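Local coordinates for protein ectonucleoside triphosphate diphosphohydrolase 4 (Homo sapiens, PDB 6WG5) that belongs to the GDA1/CD39 family of nucleoside phosphatases, whose fold is related to that of the actin-like ATPases, at residues 246-249 / 250-254; 449-452 / 453-457. All coordinates share one frame; numbering follows the deposited sequence.

Contact 1. Residues 246-249 / 250-254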
loop_
_atom_site.group_PDB
_atom_site.type_symbol
_atom_site.label_atom_id
_atom_site.label_comp_id
_atom_site.label_asym_id
_atom_site.label_seq_id
_atom_site.Cartn_x
_atom_site.Cartn_y
_atom_site.Cartn_z
ATOM N N GLN A 246 -23.589 1.896 -16.187
ATOM C CA GLN A 246 -23.477 2.099 -14.746
ATOM C C GLN A 246 -22.212 1.451 -14.201
ATOM O O GLN A 246 -21.505 2.046 -13.379
ATOM C CB GLN A 246 -24.712 1.537 -14.043
ATOM C CG GLN A 246 -24.620 1.526 -12.523
ATOM C CD GLN A 246 -25.844 0.916 -11.870
ATOM O OE1 GLN A 246 -26.941 0.950 -12.428
ATOM N NE2 GLN A 246 -25.657 0.343 -10.686
ATOM N N GLN A 247 -21.915 0.224 -14.636
ATOM C CA GLN A 247 -20.685 -0.432 -14.205
ATOM C C GLN A 247 -19.473 0.434 -14.521
ATOM O O GLN A 247 -18.537 0.523 -13.718
ATOM C CB GLN A 247 -20.551 -1.799 -14.877
ATOM C CG GLN A 247 -19.557 -2.724 -14.193
ATOM C CD GLN A 247 -19.194 -3.927 -15.041
ATOM O OE1 GLN A 247 -18.931 -3.803 -16.236
ATOM N NE2 GLN A 247 -19.180 -5.103 -14.424
ATOM N N GLU A 248 -19.477 1.085 -15.686
ATOM C CA GLU A 248 -18.388 1.988 -16.035
ATOM C C GLU A 248 -18.321 3.175 -15.082
ATOM O O GLU A 248 -17.228 3.668 -14.784
ATOM C CB GLU A 248 -18.551 2.473 -17.475
ATOM C CG GLU A 248 -17.302 3.119 -18.053
ATOM C CD GLU A 248 -17.545 3.745 -19.414
ATOM O OE1 GLU A 248 -18.680 4.200 -19.668
ATOM O OE2 GLU A 248 -16.601 3.776 -20.231
ATOM N N GLU A 249 -19.471 3.651 -14.596
ATOM C CA GLU A 249 -19.462 4.739 -13.624
ATOM C C GLU A 249 -18.720 4.330 -12.359
ATOM O O GLU A 249 -17.951 5.119 -11.798
ATOM C CB GLU A 249 -20.892 5.168 -13.293
ATOM C CG GLU A 249 -21.698 5.646 -14.493
ATOM C CD GLU A 249 -21.039 6.802 -15.219
ATOM O OE1 GLU A 249 -20.360 7.617 -14.558
ATOM O OE2 GLU A 249 -21.194 6.894 -16.456
ATOM N N VAL A 250 -18.939 3.099 -11.895
ATOM C CA VAL A 250 -18.201 2.596 -10.741
ATOM C C VAL A 250 -16.725 2.440 -11.083
ATOM O O VAL A 250 -15.848 2.830 -10.303
ATOM C CB VAL A 250 -18.820 1.270 -10.260
ATOM C CG1 VAL A 250 -17.902 0.558 -9.264
ATOM C CG2 VAL A 250 -20.186 1.524 -9.635
ATOM N N ALA A 251 -16.426 1.872 -12.254
ATOM C CA ALA A 251 -15.038 1.614 -12.623
ATOM C C ALA A 251 -14.265 2.913 -12.819
ATOM O O ALA A 251 -13.068 2.979 -12.511
ATOM C CB ALA A 251 -14.983 0.760 -13.887
ATOM N N LYS A 252 -14.921 3.953 -13.344
ATOM C CA LYS A 252 -14.277 5.259 -13.464
ATOM C C LYS A 252 -13.586 5.643 -12.161
ATOM O O LYS A 252 -12.438 6.103 -12.159
ATOM C CB LYS A 252 -15.307 6.328 -13.836
ATOM C CG LYS A 252 -15.680 6.408 -15.307
ATOM C CD LYS A 252 -16.698 7.523 -15.531
ATOM C CE LYS A 252 -17.073 7.680 -16.996
ATOM N NZ LYS A 252 -17.812 6.503 -17.524
ATOM N N ASN A 253 -14.278 5.449 -11.038
ATOM C CA ASN A 253 -13.773 5.886 -9.745
ATOM C C ASN A 253 -12.666 4.989 -9.210
ATOM O O ASN A 253 -11.940 5.404 -8.300
ATOM C CB ASN A 253 -14.923 5.939 -8.739
ATOM C CG ASN A 253 -14.629 6.847 -7.564
ATOM O OD1 ASN A 253 -14.044 7.920 -7.725
ATOM N ND2 ASN A 253 -15.027 6.418 -6.371
ATOM N N LEU A 254 -12.520 3.776 -9.745
ATOM C CA LEU A 254 -11.506 2.833 -9.287
ATOM C C LEU A 254 -10.356 2.689 -10.274
ATOM O O LEU A 254 -9.473 1.850 -10.062
ATOM C CB LEU A 254 -12.139 1.465 -9.030
ATOM C CG LEU A 254 -13.327 1.451 -8.070
ATOM C CD1 LEU A 254 -13.847 0.034 -7.907
ATOM C CD2 LEU A 254 -12.947 2.048 -6.719
#

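Contact 2. Residues 449-452 / 453-457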
loop_
_atom_site.group_PDB
_atom_site.type_symbol
_atom_site.label_atom_id
_atom_site.label_comp_id
_atom_site.label_asym_id
_atom_site.label_seq_id
_atom_site.Cartn_x
_atom_site.Cartn_y
_atom_site.Cartn_z
ATOM N N MET A 449 -6.966 -14.493 5.116
ATOM C CA MET A 449 -6.027 -14.205 4.037
ATOM C C MET A 449 -6.269 -15.126 2.849
ATOM O O MET A 449 -6.323 -14.680 1.698
ATOM C CB MET A 449 -4.592 -14.358 4.548
ATOM C CG MET A 449 -3.537 -13.705 3.673
ATOM S SD MET A 449 -2.042 -14.708 3.510
ATOM C CE MET A 449 -2.547 -15.834 2.214
ATOM N N PHE A 450 -6.424 -16.424 3.117
ATOM C CA PHE A 450 -6.582 -17.397 2.042
ATOM C C PHE A 450 -7.857 -17.146 1.247
ATOM O O PHE A 450 -7.859 -17.246 0.015
ATOM C CB PHE A 450 -6.584 -18.809 2.627
ATOM C CG PHE A 450 -6.666 -19.895 1.593
ATOM C CD1 PHE A 450 -5.517 -20.444 1.055
ATOM C CD2 PHE A 450 -7.893 -20.369 1.163
ATOM C CE1 PHE A 450 -5.590 -21.443 0.103
ATOM C CE2 PHE A 450 -7.973 -21.367 0.212
ATOM C CZ PHE A 450 -6.819 -21.906 -0.318
ATOM N N GLU A 451 -8.952 -16.818 1.937
ATOM C CA GLU A 451 -10.240 -16.661 1.271
ATOM C C GLU A 451 -10.336 -15.334 0.529
ATOM O O GLU A 451 -10.820 -15.293 -0.607
ATOM C CB GLU A 451 -11.372 -16.783 2.290
ATOM C CG GLU A 451 -11.609 -18.201 2.774
ATOM C CD GLU A 451 -12.098 -19.114 1.667
ATOM O OE1 GLU A 451 -12.676 -18.602 0.688
ATOM O OE2 GLU A 451 -11.901 -20.342 1.767
ATOM N N VAL A 452 -9.907 -14.238 1.158
ATOM C CA VAL A 452 -9.864 -12.951 0.468
ATOM C C VAL A 452 -9.099 -13.083 -0.840
ATOM O O VAL A 452 -9.505 -12.545 -1.878
ATOM C CB VAL A 452 -9.237 -11.882 1.384
ATOM C CG1 VAL A 452 -8.997 -10.577 0.628
ATOM C CG2 VAL A 452 -10.126 -11.636 2.588
ATOM N N PHE A 453 -7.985 -13.812 -0.811
ATOM C CA PHE A 453 -7.128 -13.929 -1.986
ATOM C C PHE A 453 -7.782 -14.785 -3.065
ATOM O O PHE A 453 -7.935 -14.346 -4.211
ATOM C CB PHE A 453 -5.777 -14.514 -1.567
ATOM C CG PHE A 453 -4.761 -14.582 -2.673
ATOM C CD1 PHE A 453 -4.298 -13.427 -3.283
ATOM C CD2 PHE A 453 -4.245 -15.801 -3.079
ATOM C CE1 PHE A 453 -3.355 -13.490 -4.294
ATOM C CE2 PHE A 453 -3.300 -15.871 -4.087
ATOM C CZ PHE A 453 -2.854 -14.713 -4.694
ATOM N N HIS A 454 -8.189 -16.006 -2.717
ATOM C CA HIS A 454 -8.596 -16.984 -3.719
ATOM C C HIS A 454 -10.070 -16.915 -4.091
ATOM O O HIS A 454 -10.438 -17.413 -5.160
ATOM C CB HIS A 454 -8.273 -18.398 -3.236
ATOM C CG HIS A 454 -6.811 -18.718 -3.253
ATOM N ND1 HIS A 454 -6.080 -18.785 -4.419
ATOM C CD2 HIS A 454 -5.944 -18.985 -2.249
ATOM C CE1 HIS A 454 -4.824 -19.077 -4.133
ATOM N NE2 HIS A 454 -4.717 -19.206 -2.823
ATOM N N ARG A 455 -10.923 -16.332 -3.250
ATOM C CA ARG A 455 -12.341 -16.240 -3.581
ATOM C C ARG A 455 -12.842 -14.806 -3.484
ATOM O O ARG A 455 -13.813 -14.439 -4.151
ATOM C CB ARG A 455 -13.165 -17.162 -2.680
ATOM C CG ARG A 455 -13.364 -18.545 -3.287
ATOM C CD ARG A 455 -14.488 -19.328 -2.626
ATOM N NE ARG A 455 -14.114 -19.841 -1.312
ATOM C CZ ARG A 455 -14.737 -20.842 -0.696
ATOM N NH1 ARG A 455 -15.762 -21.451 -1.276
ATOM N NH2 ARG A 455 -14.329 -21.242 0.501
ATOM N N GLY A 456 -12.193 -13.987 -2.664
ATOM C CA GLY A 456 -12.481 -12.571 -2.672
ATOM C C GLY A 456 -12.052 -11.953 -3.986
ATOM O O GLY A 456 -12.871 -11.381 -4.711
ATOM N N PHE A 457 -10.763 -12.085 -4.306
ATOM C CA PHE A 457 -10.201 -11.554 -5.539
ATOM C C PHE A 457 -10.092 -12.598 -6.644
ATOM O O PHE A 457 -9.732 -12.245 -7.771
ATOM C CB PHE A 457 -8.815 -10.954 -5.266
ATOM C CG PHE A 457 -8.832 -9.793 -4.307
ATOM C CD1 PHE A 457 -9.739 -8.759 -4.462
ATOM C CD2 PHE A 457 -7.944 -9.742 -3.246
ATOM C CE1 PHE A 457 -9.753 -7.692 -3.583
ATOM C CE2 PHE A 457 -7.956 -8.679 -2.361
ATOM C CZ PHE A 457 -8.862 -7.654 -2.531
#

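Contact 1. Residues 246-249 / 250-254
V250, A251 and K252 donate their backbone N-H groups to the carbonyls of Q246, Q247 and E248, the i to i+4 bonds of an alpha-helix, with K252 N 2.7 Å from E248 O. On the outer side of this turn K252 turns its ammonium toward two acids, which meet it from directions roughly at right angles. NZ lies 3.3 Å from OE1 of E248 and 3.6 Å from OE2 of E249, so the three residues form a salt-bridge network of rather long ion pairs. The two acids reach it differently. In E248 a chi1 of -165° sets CG opposite the backbone N, and the extended chain carries OE1 to NZ, its side chain crossing that of K252 at a slant; E249, bent at chi2, lies alongside K252 and points the same way. The bend of the lysine is confined to its last torsion (chi4 66°), which turns NZ back toward the acids. On another side Q247 and A251 pack on F242, and Q247 OE1 accepts a hydrogen bond from A243 N. One lysine serving two carboxylates leaves a nominal excess of negative charge, which the shared ammonium would offset in part, on a solvent-facing surface where such pairs are probably weak.

Contact 2. Residues 449-452 / 453-457
E451 and R455, one helical turn apart, meet side-on through two hydrogen bonds of a salt bridge. R455 NE approaches OE1 of E451 at 2.8 Å on the syn lone pair, and NH2 reaches OE2 at 2.9 Å, on the syn side, 35° out of the carboxylate plane. The two flat groups are turned 47° from each other, so the bidentate grip is twisted. E451, bent at chi2 (-65°), runs beside R455. Next to this pair, H454 places CD2 over one face of the F450 ring, 3.4 Å from CE1 and displaced toward the rim; the ring planes meet obliquely. Beneath these side chains the helix widens into a pi-type turn: E451 O accepts from both R455 N and G456 N, and F457 N bonds to V452 O at 2.8 Å. F457 lies alongside V452 beyond the widened turn, CE2 3.7 Å from CG1.

Second-shell partners fix the polar ends. R349 forms another salt bridge with E451 OE2, while F459 O and Y401 OH hold the two imidazole nitrogens of H454. Residues 449-457 lie among three elements: F450 packs against helix 403-414, M449 against helix 386-392, and V452, F453 and F457 against strand 221-225 of the mixed sheet that runs from strand 255-259 to strand 466-468.

Overall arrangement
Contacts 1 and 2 lie in different helices, 245-254 and 436-456, with centres 23 Å apart and nearest atoms about 10 Å apart. Both adjoin the mixed sheet that runs from strand 255-259 to strand 466-468: helix 245-254 leads into one of its two outermost strands, 255-259, whereas 449-457 packs on the inner strand 221-225. The neighbouring residues Y370 and Q371 link their surroundings: Q247 rests on Y370 and F457 O is hydrogen-bonded to Q371. An acid-base pair spaced by four residues occurs in each, solvent-facing in contact 1 and with a buried acid and a partly exposed arginine in contact 2. The side chain of V452 is about 11 Å from a NAG of the protein-attached glycan.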